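Local coordinates for uricase (Bacillus fastidiosus, PDB 4R8X) that catalyses the oxidation of urate by molecular oxygen to 5-hydroxyisourate, the first step of urate degradation to allantoin, at the interface of chains A and B and the interface of chains A and C. Sequence-based numbering; all coordinates share one arbitrary frame. Chains: chain A/B/C, Uricase.

Contact 1: the interface of chains A and B. Residues chain A 71, 74-75, 78-79, 103; chain B 186-187, 189.
A loop of chain B, carrying B:Glu186, B:Tyr187 and B:Thr189, lies across helix 69-82 of chain A, with A:Tyr103 at the margin. B:Tyr187 carries the apolar part: A:Phe75 sets its ring edge over the centre of the phenol face, CD2 to B:Tyr187 CZ 3.5 Å, while CG of B:Glu186 lies against the opposite face. CG of A:Phe75 points away from the backbone N (chi1 -170°), which turns CD2 toward the middle of the tyrosine face. Tyrosine suits the place: its flat face takes this edge and its OH nears CE1 of A:His79, whose imidazole is steadied by ND1 donating to A:Phe75 O at 2.8 Å. The amide of A:Asn74 grips the loop with both N-H groups of ND2, one to the carbonyl O of B:Tyr187 at 2.9 Å and nearly straight (176°), the other to OG1 of B:Thr189 at 2.9 Å. Both acceptors lie in the amide plane, which should hold the amide against rotation. The extended A:Arg78 crosses B:Tyr187, and its NH1 donates to B:Glu186 O at 2.8 Å, from above the carbonyl plane. A water joins A:Ser71 OG to B:Thr189 N. A:Ser71, then A:Asn74 and A:Phe75, then A:Arg78 and A:His79 recur about every turn, forming the side of helix 69-82 on which the loop lies.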
ATOM      1  N   SER A  71       0.853  28.326  -4.302  1.00 15.04           N
ATOM      2  CA  SER A  71       1.757  29.359  -3.817  1.00 14.31           C
ATOM      3  C   SER A  71       2.385  28.973  -2.478  1.00 13.50           C
ATOM      4  O   SER A  71       3.539  29.315  -2.204  1.00 13.24           O
ATOM      5  CB  SER A  71       1.028  30.694  -3.678  1.00 14.93           C
ATOM      6  OG  SER A  71       0.429  31.082  -4.896  1.00 17.46           O
ATOM      7  N   ASN A  74       5.268  26.764  -3.275  1.00 12.52           N
ATOM      8  CA  ASN A  74       6.410  27.557  -3.708  1.00 13.56           C
ATOM      9  C   ASN A  74       7.099  28.220  -2.522  1.00 12.30           C
ATOM     10  O   ASN A  74       8.318  28.276  -2.449  1.00 12.70           O
ATOM     11  CB  ASN A  74       5.982  28.644  -4.698  1.00 13.21           C
ATOM     12  CG  ASN A  74       5.419  28.083  -5.991  1.00 16.04           C
ATOM     13  OD1 ASN A  74       5.720  26.954  -6.380  1.00 16.50           O
ATOM     14  ND2 ASN A  74       4.616  28.887  -6.680  1.00 18.30           N
ATOM     15  N   PHE A  75       6.291  28.726  -1.597  1.00 13.19           N
ATOM     16  CA  PHE A  75       6.795  29.414  -0.420  1.00 13.24           C
ATOM     17  C   PHE A  75       7.667  28.461   0.406  1.00 12.39           C
ATOM     18  O   PHE A  75       8.780  28.809   0.811  1.00 12.75           O
ATOM     19  CB  PHE A  75       5.603  29.931   0.389  1.00 12.88           C
ATOM     20  CG  PHE A  75       5.954  30.869   1.515  1.00 12.86           C
ATOM     21  CD1 PHE A  75       6.379  30.378   2.749  1.00 12.76           C
ATOM     22  CD2 PHE A  75       5.782  32.234   1.365  1.00 12.99           C
ATOM     23  CE1 PHE A  75       6.650  31.255   3.808  1.00 12.68           C
ATOM     24  CE2 PHE A  75       6.061  33.095   2.403  1.00 13.99           C
ATOM     25  CZ  PHE A  75       6.493  32.609   3.624  1.00 14.18           C
ATOM     26  N   ARG A  78      11.014  27.495  -1.563  1.00 14.57           N
ATOM     27  CA  ARG A  78      11.984  28.587  -1.565  1.00 15.68           C
ATOM     28  C   ARG A  78      12.604  28.820  -0.189  1.00 14.74           C
ATOM     29  O   ARG A  78      13.787  29.157  -0.083  1.00 15.69           O
ATOM     30  CB  ARG A  78      11.363  29.866  -2.119  1.00 17.39           C
ATOM     31  CG  ARG A  78      10.892  29.698  -3.544  1.00 19.75           C
ATOM     32  CD  ARG A  78      10.207  30.933  -4.080  1.00 21.56           C
ATOM     33  NE  ARG A  78       9.401  30.603  -5.248  1.00 22.52           N
ATOM     34  CZ  ARG A  78       8.689  31.481  -5.943  1.00 23.10           C
ATOM     35  NH1 ARG A  78       8.681  32.759  -5.594  1.00 22.55           N
ATOM     36  NH2 ARG A  78       7.983  31.075  -6.987  1.00 24.05           N
ATOM     37  N   HIS A  79      11.817  28.630   0.869  1.00 14.68           N
ATOM     38  CA  HIS A  79      12.363  28.761   2.211  1.00 14.74           C
ATOM     39  C   HIS A  79      13.320  27.625   2.562  1.00 14.40           C
ATOM     40  O   HIS A  79      14.220  27.805   3.379  1.00 14.17           O
ATOM     41  CB  HIS A  79      11.260  28.977   3.260  1.00 14.97           C
ATOM     42  CG  HIS A  79      10.761  30.392   3.302  1.00 14.81           C
ATOM     43  ND1 HIS A  79       9.830  30.880   2.410  1.00 14.46           N
ATOM     44  CD2 HIS A  79      11.095  31.436   4.103  1.00 15.47           C
ATOM     45  CE1 HIS A  79       9.614  32.160   2.656  1.00 14.49           C
ATOM     46  NE2 HIS A  79      10.371  32.522   3.675  1.00 15.79           N
ATOM     47  N   TYR A 103       1.786  37.318   5.357  1.00 16.05           N
ATOM     48  CA  TYR A 103       0.340  37.392   5.170  1.00 15.81           C
ATOM     49  C   TYR A 103      -0.386  37.793   6.457  1.00 16.27           C
ATOM     50  O   TYR A 103      -0.685  36.960   7.305  1.00 17.18           O
ATOM     51  CB  TYR A 103      -0.188  36.060   4.628  1.00 15.96           C
ATOM     52  CG  TYR A 103       0.445  35.688   3.298  1.00 15.33           C
ATOM     53  CD1 TYR A 103       0.182  36.441   2.163  1.00 14.59           C
ATOM     54  CD2 TYR A 103       1.318  34.608   3.183  1.00 15.30           C
ATOM     55  CE1 TYR A 103       0.761  36.135   0.951  1.00 14.86           C
ATOM     56  CE2 TYR A 103       1.901  34.283   1.969  1.00 14.18           C
ATOM     57  CZ  TYR A 103       1.619  35.060   0.859  1.00 14.20           C
ATOM     58  OH  TYR A 103       2.187  34.769  -0.358  1.00 16.08           O
TER
ATOM     59  N   GLU B 186       4.800  37.451  -5.361  1.00 18.54           N
ATOM     60  CA  GLU B 186       5.988  36.818  -5.920  1.00 18.46           C
ATOM     61  C   GLU B 186       5.983  35.302  -5.768  1.00 18.75           C
ATOM     62  O   GLU B 186       6.764  34.619  -6.422  1.00 19.80           O
ATOM     63  CB  GLU B 186       7.272  37.398  -5.322  1.00 20.82           C
ATOM     64  CG  GLU B 186       7.484  37.112  -3.854  1.00 22.54           C
ATOM     65  CD  GLU B 186       6.853  38.153  -2.956  1.00 23.67           C
ATOM     66  OE1 GLU B 186       7.310  38.296  -1.799  1.00 24.79           O
ATOM     67  OE2 GLU B 186       5.907  38.835  -3.408  1.00 23.99           O
ATOM     68  N   TYR B 187       5.100  34.775  -4.920  1.00 17.85           N
ATOM     69  CA  TYR B 187       5.015  33.325  -4.732  1.00 17.83           C
ATOM     70  C   TYR B 187       3.994  32.681  -5.650  1.00 18.00           C
ATOM     71  O   TYR B 187       3.865  31.464  -5.681  1.00 17.90           O
ATOM     72  CB  TYR B 187       4.703  32.979  -3.272  1.00 18.06           C
ATOM     73  CG  TYR B 187       5.821  33.362  -2.350  1.00 16.96           C
ATOM     74  CD1 TYR B 187       6.977  32.598  -2.281  1.00 17.54           C
ATOM     75  CD2 TYR B 187       5.737  34.504  -1.565  1.00 16.89           C
ATOM     76  CE1 TYR B 187       8.013  32.954  -1.450  1.00 18.28           C
ATOM     77  CE2 TYR B 187       6.766  34.867  -0.728  1.00 17.83           C
ATOM     78  CZ  TYR B 187       7.905  34.094  -0.678  1.00 18.51           C
ATOM     79  OH  TYR B 187       8.933  34.456   0.159  1.00 20.06           O
ATOM     80  N   THR B 189       2.474  31.309  -8.973  1.00 23.07           N
ATOM     81  CA  THR B 189       2.770  30.829 -10.317  1.00 24.71           C
ATOM     82  C   THR B 189       1.537  30.165 -10.924  1.00 26.61           C
ATOM     83  O   THR B 189       1.437  30.015 -12.144  1.00 27.74           O
ATOM     84  CB  THR B 189       3.938  29.829 -10.326  1.00 24.80           C
ATOM     85  OG1 THR B 189       3.639  28.733  -9.450  1.00 25.17           O
ATOM     86  CG2 THR B 189       5.224  30.505  -9.875  1.00 24.50           C
TER
HETATM   87  O   HOH W   1       0.865  29.715  -7.341  1.00 21.51           O

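Contact 2: the interface of chains A and C. Residues chain A 15, 40, 116, 118; chain C 172, 199, 274.
C:Trp274 reaches from its loop into a largely aromatic pocket of chain A built by A:Phe15 of strand 5-17, A:Ile40 of strand 40-50, A:Tyr116 and A:Phe118 of strand 118-125. From CB, chi1 of -64° carries the indole toward chain A, and chi2 of -29° turns its face onto A:Phe15. CG and CD1 begin the stack over the phenylalanine edge, CD1 lying 3.5 Å from A:Phe15 CE2. CD2 and CE2 sit against A:Phe15 CD2, which lies over the centre of the indole; the planes are 28° apart. CE3 and CZ3 run on toward A:Phe15 CB, and CH2 also nears CG2 of A:Ile40. CZ2 keeps A:Phe15 on its face, while A:Tyr116 CE2, at 3.7 Å from CZ2, and A:Phe118 CZ and CE1 meet its rim. NE1 lies over A:Phe15 CE2 at 3.2 Å, and its N-H points at the phenol oxygen of A:Tyr116 in the indole plane, but at 3.4 Å from NE1 to OH the hydrogen bond is weak. Tryptophan suits the pocket chiefly by its broad stacking face, the N-H probably adding little. On the opposite indole face lies CD1 of C:Ile172, whose other branch, CG2, touches A:Phe118 CE2 at 3.4 Å and also meets A:Ile40 CD1. At the rim a water bridges the two phenols, 2.9 Å from A:Tyr116 OH and 2.7 Å from C:Tyr199 OH.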
ATOM      1  N   PHE A  15      13.327  18.674  -0.862  1.00 11.41           N
ATOM      2  CA  PHE A  15      14.604  18.017  -0.674  1.00 11.93           C
ATOM      3  C   PHE A  15      15.722  19.025  -0.822  1.00 12.74           C
ATOM      4  O   PHE A  15      16.114  19.382  -1.932  1.00 11.90           O
ATOM      5  CB  PHE A  15      14.785  16.897  -1.694  1.00 11.93           C
ATOM      6  CG  PHE A  15      13.605  15.969  -1.800  1.00 12.06           C
ATOM      7  CD1 PHE A  15      12.979  15.467  -0.664  1.00 13.62           C
ATOM      8  CD2 PHE A  15      13.122  15.595  -3.043  1.00 12.34           C
ATOM      9  CE1 PHE A  15      11.890  14.609  -0.784  1.00 13.13           C
ATOM     10  CE2 PHE A  15      12.048  14.751  -3.165  1.00 12.07           C
ATOM     11  CZ  PHE A  15      11.428  14.246  -2.040  1.00 11.92           C
ATOM     12  N   ILE A  40      21.645  15.304   2.555  1.00 12.53           N
ATOM     13  CA  ILE A  40      20.263  15.427   2.112  1.00 12.39           C
ATOM     14  C   ILE A  40      19.413  15.787   3.331  1.00 12.36           C
ATOM     15  O   ILE A  40      19.493  15.133   4.378  1.00 12.85           O
ATOM     16  CB  ILE A  40      19.743  14.124   1.457  1.00 13.65           C
ATOM     17  CG1 ILE A  40      20.583  13.786   0.221  1.00 14.02           C
ATOM     18  CG2 ILE A  40      18.278  14.261   1.084  1.00 13.07           C
ATOM     19  CD1 ILE A  40      20.402  12.376  -0.277  1.00 14.93           C
ATOM     20  N   TYR A 116      12.130  12.375   4.842  1.00 11.14           N
ATOM     21  CA  TYR A 116      12.353  11.549   3.663  1.00 10.06           C
ATOM     22  C   TYR A 116      13.773  11.049   3.880  1.00 10.63           C
ATOM     23  O   TYR A 116      14.756  11.710   3.541  1.00 11.66           O
ATOM     24  CB  TYR A 116      12.231  12.441   2.438  1.00 11.64           C
ATOM     25  CG  TYR A 116      12.163  11.815   1.061  1.00 12.77           C
ATOM     26  CD1 TYR A 116      10.940  11.572   0.440  1.00 12.99           C
ATOM     27  CD2 TYR A 116      13.324  11.591   0.326  1.00 13.92           C
ATOM     28  CE1 TYR A 116      10.882  11.061  -0.855  1.00 11.88           C
ATOM     29  CE2 TYR A 116      13.277  11.082  -0.956  1.00 14.18           C
ATOM     30  CZ  TYR A 116      12.057  10.836  -1.541  1.00 11.97           C
ATOM     31  OH  TYR A 116      12.024  10.347  -2.834  1.00 14.02           O
ATOM     32  N   PHE A 118      17.364   8.971   4.439  1.00 11.83           N
ATOM     33  CA  PHE A 118      18.431   8.293   3.713  1.00 11.73           C
ATOM     34  C   PHE A 118      19.468   7.733   4.668  1.00 12.25           C
ATOM     35  O   PHE A 118      19.855   8.396   5.641  1.00 14.48           O
ATOM     36  CB  PHE A 118      19.131   9.255   2.745  1.00 12.94           C
ATOM     37  CG  PHE A 118      18.371   9.493   1.471  1.00 13.36           C
ATOM     38  CD1 PHE A 118      17.507  10.576   1.353  1.00 14.96           C
ATOM     39  CD2 PHE A 118      18.536   8.647   0.378  1.00 13.87           C
ATOM     40  CE1 PHE A 118      16.813  10.808   0.169  1.00 13.21           C
ATOM     41  CE2 PHE A 118      17.847   8.876  -0.810  1.00 14.29           C
ATOM     42  CZ  PHE A 118      16.986   9.960  -0.910  1.00 13.26           C
TER
ATOM     43  N   ILE C 172      20.669   6.992  -4.322  1.00 10.89           N
ATOM     44  CA  ILE C 172      20.833   8.296  -4.941  1.00 11.10           C
ATOM     45  C   ILE C 172      22.312   8.651  -4.922  1.00 11.54           C
ATOM     46  O   ILE C 172      23.032   8.279  -4.006  1.00 12.12           O
ATOM     47  CB  ILE C 172      19.993   9.371  -4.209  1.00 10.94           C
ATOM     48  CG1 ILE C 172      19.909  10.660  -5.040  1.00 11.90           C
ATOM     49  CG2 ILE C 172      20.535   9.634  -2.804  1.00 11.88           C
ATOM     50  CD1 ILE C 172      18.818  11.603  -4.553  1.00 14.70           C
ATOM     51  N   TYR C 199      18.855   9.265  -9.165  1.00 11.13           N
ATOM     52  CA  TYR C 199      18.185   8.456  -8.153  1.00 10.91           C
ATOM     53  C   TYR C 199      17.617   7.212  -8.846  1.00 11.15           C
ATOM     54  O   TYR C 199      16.796   7.322  -9.758  1.00 12.43           O
ATOM     55  CB  TYR C 199      17.103   9.311  -7.470  1.00 11.74           C
ATOM     56  CG  TYR C 199      16.370   8.661  -6.327  1.00 11.80           C
ATOM     57  CD1 TYR C 199      16.917   7.599  -5.607  1.00 12.56           C
ATOM     58  CD2 TYR C 199      15.112   9.111  -5.984  1.00 12.62           C
ATOM     59  CE1 TYR C 199      16.216   7.019  -4.558  1.00 12.64           C
ATOM     60  CE2 TYR C 199      14.412   8.534  -4.948  1.00 12.98           C
ATOM     61  CZ  TYR C 199      14.962   7.488  -4.250  1.00 12.91           C
ATOM     62  OH  TYR C 199      14.256   6.914  -3.219  1.00 13.98           O
ATOM     63  N   TRP C 274      14.614  13.280  -9.021  1.00 11.61           N
ATOM     64  CA  TRP C 274      13.803  14.405  -8.609  1.00 11.92           C
ATOM     65  C   TRP C 274      13.761  15.521  -9.652  1.00 12.68           C
ATOM     66  O   TRP C 274      14.584  15.565 -10.565  1.00 14.40           O
ATOM     67  CB  TRP C 274      14.417  14.986  -7.344  1.00 12.74           C
ATOM     68  CG  TRP C 274      14.427  14.094  -6.147  1.00 12.99           C
ATOM     69  CD1 TRP C 274      13.547  13.095  -5.844  1.00 12.43           C
ATOM     70  CD2 TRP C 274      15.368  14.142  -5.078  1.00 11.87           C
ATOM     71  NE1 TRP C 274      13.879  12.523  -4.631  1.00 12.55           N
ATOM     72  CE2 TRP C 274      14.997  13.151  -4.143  1.00 12.48           C
ATOM     73  CE3 TRP C 274      16.479  14.950  -4.802  1.00 13.34           C
ATOM     74  CZ2 TRP C 274      15.705  12.950  -2.953  1.00 13.99           C
ATOM     75  CZ3 TRP C 274      17.182  14.736  -3.627  1.00 13.75           C
ATOM     76  CH2 TRP C 274      16.793  13.744  -2.722  1.00 13.74           C
TER
HETATM   77  O   HOH W   2      11.626   7.520  -3.169  1.00 16.09           O

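Contact 3: the interface of chains A and C. Residues chain A 274, 289-291; chain C 14-15, 40, 116, 118.
A:Phe289 of strand 288-290 and C:Phe15 of strand 5-17 form an antiparallel bridge, A:Phe289 N giving its hydrogen to C:Phe15 O at 2.8 Å and C:Phe15 N returning one to A:Phe289 O at 2.9 Å. Beside it A:Trp274 spreads over C:Phe15, whose CD2 stands over the centre of the indole, 3.4 Å from A:Trp274 CE2. The side chains run nearly perpendicular to each other, yet their rings stack, 28° apart. C:Phe118 meets the far rim of the indole, its CZ 3.8 Å from A:Trp274 CZ2. A turn at chi2 (-78°) folds A:Glu291 so that its aliphatic CG packs against C:Phe15 CZ and its carboxylate is carried toward C:Tyr116. There the phenol OH approaches OE1 at 2.9 Å, a weak hydrogen bond, with carboxylate and ring planes nearly perpendicular. Glutamate suits this border, its CG methylene meeting the edge of a ring while its carboxylate takes up polar partners. One water links A:Trp274 NE1, A:Glu291 OE2 and C:Tyr116 OH, so the indole N-H has a partner at the polar edge. Leucine in place of A:Trp274 would probably leave the face of C:Phe15 poorly covered and deprive this water of its indole donor. By combining paired strands with an aromatic stack, the site joins chains A and C and probably helps keep the tetramer together.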
ATOM      1  N   TRP A 274       4.307 -13.596  17.023  1.00 22.68           N
ATOM      2  CA  TRP A 274       4.325 -14.558  15.919  1.00 21.71           C
ATOM      3  C   TRP A 274       3.670 -15.829  16.417  1.00 22.74           C
ATOM      4  O   TRP A 274       3.785 -16.182  17.593  1.00 24.81           O
ATOM      5  CB  TRP A 274       5.758 -14.888  15.494  1.00 21.11           C
ATOM      6  CG  TRP A 274       6.417 -13.887  14.596  1.00 21.78           C
ATOM      7  CD1 TRP A 274       5.829 -12.838  13.960  1.00 22.75           C
ATOM      8  CD2 TRP A 274       7.800 -13.863  14.222  1.00 21.36           C
ATOM      9  NE1 TRP A 274       6.765 -12.151  13.218  1.00 22.82           N
ATOM     10  CE2 TRP A 274       7.983 -12.760  13.366  1.00 22.04           C
ATOM     11  CE3 TRP A 274       8.905 -14.659  14.542  1.00 21.88           C
ATOM     12  CZ2 TRP A 274       9.222 -12.443  12.812  1.00 22.78           C
ATOM     13  CZ3 TRP A 274      10.134 -14.341  13.995  1.00 21.80           C
ATOM     14  CH2 TRP A 274      10.284 -13.241  13.141  1.00 23.24           C
ATOM     15  N   PHE A 289       8.132 -20.128  13.170  1.00 13.41           N
ATOM     16  CA  PHE A 289       6.978 -19.291  13.438  1.00 14.54           C
ATOM     17  C   PHE A 289       6.364 -18.828  12.120  1.00 13.95           C
ATOM     18  O   PHE A 289       6.962 -18.986  11.052  1.00 13.53           O
ATOM     19  CB  PHE A 289       7.380 -18.064  14.262  1.00 15.00           C
ATOM     20  CG  PHE A 289       8.128 -18.393  15.517  1.00 15.80           C
ATOM     21  CD1 PHE A 289       7.454 -18.557  16.717  1.00 15.57           C
ATOM     22  CD2 PHE A 289       9.512 -18.535  15.502  1.00 16.50           C
ATOM     23  CE1 PHE A 289       8.143 -18.859  17.875  1.00 16.72           C
ATOM     24  CE2 PHE A 289      10.201 -18.835  16.658  1.00 17.19           C
ATOM     25  CZ  PHE A 289       9.519 -18.998  17.842  1.00 16.97           C
ATOM     26  N   THR A 290       5.168 -18.258  12.199  1.00 13.12           N
ATOM     27  CA  THR A 290       4.532 -17.665  11.036  1.00 13.60           C
ATOM     28  C   THR A 290       3.762 -16.395  11.423  1.00 14.16           C
ATOM     29  O   THR A 290       3.676 -16.049  12.604  1.00 14.25           O
ATOM     30  CB  THR A 290       3.593 -18.655  10.343  1.00 13.98           C
ATOM     31  OG1 THR A 290       3.217 -18.127   9.064  1.00 13.37           O
ATOM     32  CG2 THR A 290       2.343 -18.887  11.190  1.00 14.91           C
ATOM     33  N   GLU A 291       3.230 -15.690  10.424  1.00 14.57           N
ATOM     34  CA  GLU A 291       2.440 -14.484  10.693  1.00 15.30           C
ATOM     35  C   GLU A 291       1.091 -14.814  11.322  1.00 16.17           C
ATOM     36  O   GLU A 291       0.435 -15.776  10.942  1.00 15.08           O
ATOM     37  CB  GLU A 291       2.225 -13.642   9.431  1.00 17.45           C
ATOM     38  CG  GLU A 291       3.486 -12.988   8.871  1.00 20.00           C
ATOM     39  CD  GLU A 291       3.921 -11.748   9.630  1.00 20.46           C
ATOM     40  OE1 GLU A 291       4.429 -10.798   8.989  1.00 22.49           O
ATOM     41  OE2 GLU A 291       3.785 -11.723  10.862  1.00 19.43           O
TER
ATOM     42  N   VAL C  14       7.260 -17.908   6.656  1.00 12.41           N
ATOM     43  CA  VAL C  14       8.003 -18.927   7.381  1.00 14.17           C
ATOM     44  C   VAL C  14       9.186 -18.288   8.076  1.00 14.46           C
ATOM     45  O   VAL C  14      10.074 -17.754   7.404  1.00 14.29           O
ATOM     46  CB  VAL C  14       8.563 -19.977   6.411  1.00 19.98           C
ATOM     47  CG1 VAL C  14       9.350 -21.009   7.172  1.00 21.73           C
ATOM     48  CG2 VAL C  14       7.445 -20.631   5.628  1.00 22.93           C
ATOM     49  N   PHE C  15       9.204 -18.339   9.409  1.00 13.24           N
ATOM     50  CA  PHE C  15      10.270 -17.721  10.183  1.00 13.93           C
ATOM     51  C   PHE C  15      10.980 -18.784  11.013  1.00 12.48           C
ATOM     52  O   PHE C  15      10.487 -19.198  12.075  1.00 12.86           O
ATOM     53  CB  PHE C  15       9.716 -16.627  11.107  1.00 15.06           C
ATOM     54  CG  PHE C  15       8.768 -15.670  10.436  1.00 15.29           C
ATOM     55  CD1 PHE C  15       9.051 -15.130   9.190  1.00 16.34           C
ATOM     56  CD2 PHE C  15       7.595 -15.292  11.068  1.00 15.46           C
ATOM     57  CE1 PHE C  15       8.171 -14.238   8.591  1.00 16.09           C
ATOM     58  CE2 PHE C  15       6.718 -14.407  10.468  1.00 16.60           C
ATOM     59  CZ  PHE C  15       7.008 -13.879   9.232  1.00 16.39           C
ATOM     60  N   ILE C  40      17.601 -15.211  12.443  1.00 13.48           N
ATOM     61  CA  ILE C  40      16.281 -15.332  11.842  1.00 13.69           C
ATOM     62  C   ILE C  40      16.455 -15.673  10.362  1.00 13.57           C
ATOM     63  O   ILE C  40      17.201 -15.007   9.633  1.00 14.14           O
ATOM     64  CB  ILE C  40      15.431 -14.049  12.001  1.00 13.64           C
ATOM     65  CG1 ILE C  40      15.337 -13.629  13.474  1.00 14.42           C
ATOM     66  CG2 ILE C  40      14.042 -14.261  11.394  1.00 14.78           C
ATOM     67  CD1 ILE C  40      14.753 -12.237  13.676  1.00 15.88           C
ATOM     68  N   TYR C 116      12.119 -12.160   4.286  1.00 10.70           N
ATOM     69  CA  TYR C 116      11.531 -11.317   5.320  1.00 10.16           C
ATOM     70  C   TYR C 116      12.734 -10.807   6.107  1.00 10.89           C
ATOM     71  O   TYR C 116      13.234 -11.471   7.022  1.00 12.08           O
ATOM     72  CB  TYR C 116      10.596 -12.172   6.171  1.00 11.54           C
ATOM     73  CG  TYR C 116       9.633 -11.433   7.073  1.00 11.02           C
ATOM     74  CD1 TYR C 116       8.363 -11.088   6.638  1.00 12.01           C
ATOM     75  CD2 TYR C 116       9.971 -11.142   8.391  1.00 12.36           C
ATOM     76  CE1 TYR C 116       7.462 -10.451   7.478  1.00 13.43           C
ATOM     77  CE2 TYR C 116       9.072 -10.513   9.237  1.00 13.78           C
ATOM     78  CZ  TYR C 116       7.827 -10.165   8.770  1.00 14.08           C
ATOM     79  OH  TYR C 116       6.942  -9.528   9.611  1.00 17.91           O
ATOM     80  N   PHE C 118      15.774  -8.789   8.104  1.00 13.24           N
ATOM     81  CA  PHE C 118      16.079  -8.151   9.381  1.00 13.97           C
ATOM     82  C   PHE C 118      17.487  -7.555   9.379  1.00 14.05           C
ATOM     83  O   PHE C 118      18.423  -8.160   8.859  1.00 15.79           O
ATOM     84  CB  PHE C 118      15.955  -9.151  10.529  1.00 14.84           C
ATOM     85  CG  PHE C 118      14.539  -9.451  10.919  1.00 16.73           C
ATOM     86  CD1 PHE C 118      13.867 -10.539  10.385  1.00 17.15           C
ATOM     87  CD2 PHE C 118      13.873  -8.626  11.807  1.00 17.08           C
ATOM     88  CE1 PHE C 118      12.562 -10.810  10.759  1.00 17.61           C
ATOM     89  CE2 PHE C 118      12.574  -8.881  12.162  1.00 18.61           C
ATOM     90  CZ  PHE C 118      11.920  -9.974  11.645  1.00 18.28           C
TER
HETATM   91  O   HOH W   3       5.878 -10.283  11.858  1.00 26.79           O
HETATM   92  O   HOH W   4       4.717  -8.422   8.773  1.00 39.45           O

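Contacts 2 and 3 are twin regions of the two-fold A-C interface: A:Phe15 and C:Trp274 in contact 2 exchange roles as C:Phe15 and A:Trp274 in contact 3, and residues 40, 116 and 118 recur. They differ in detail: the indole N-H faces the phenol directly in contact 2, but through water in contact 3. Their C-alpha centres lie about 31 Å apart, fastening the chains at two places. Contact 1, in the A-B interface, uses helix 69-82; its C-alpha centre is about 22 Å from that of contact 2 and about 49 Å from that of contact 3. Different elements thus bind two neighbours, which probably allows four subunits to close into the deposited tetramer.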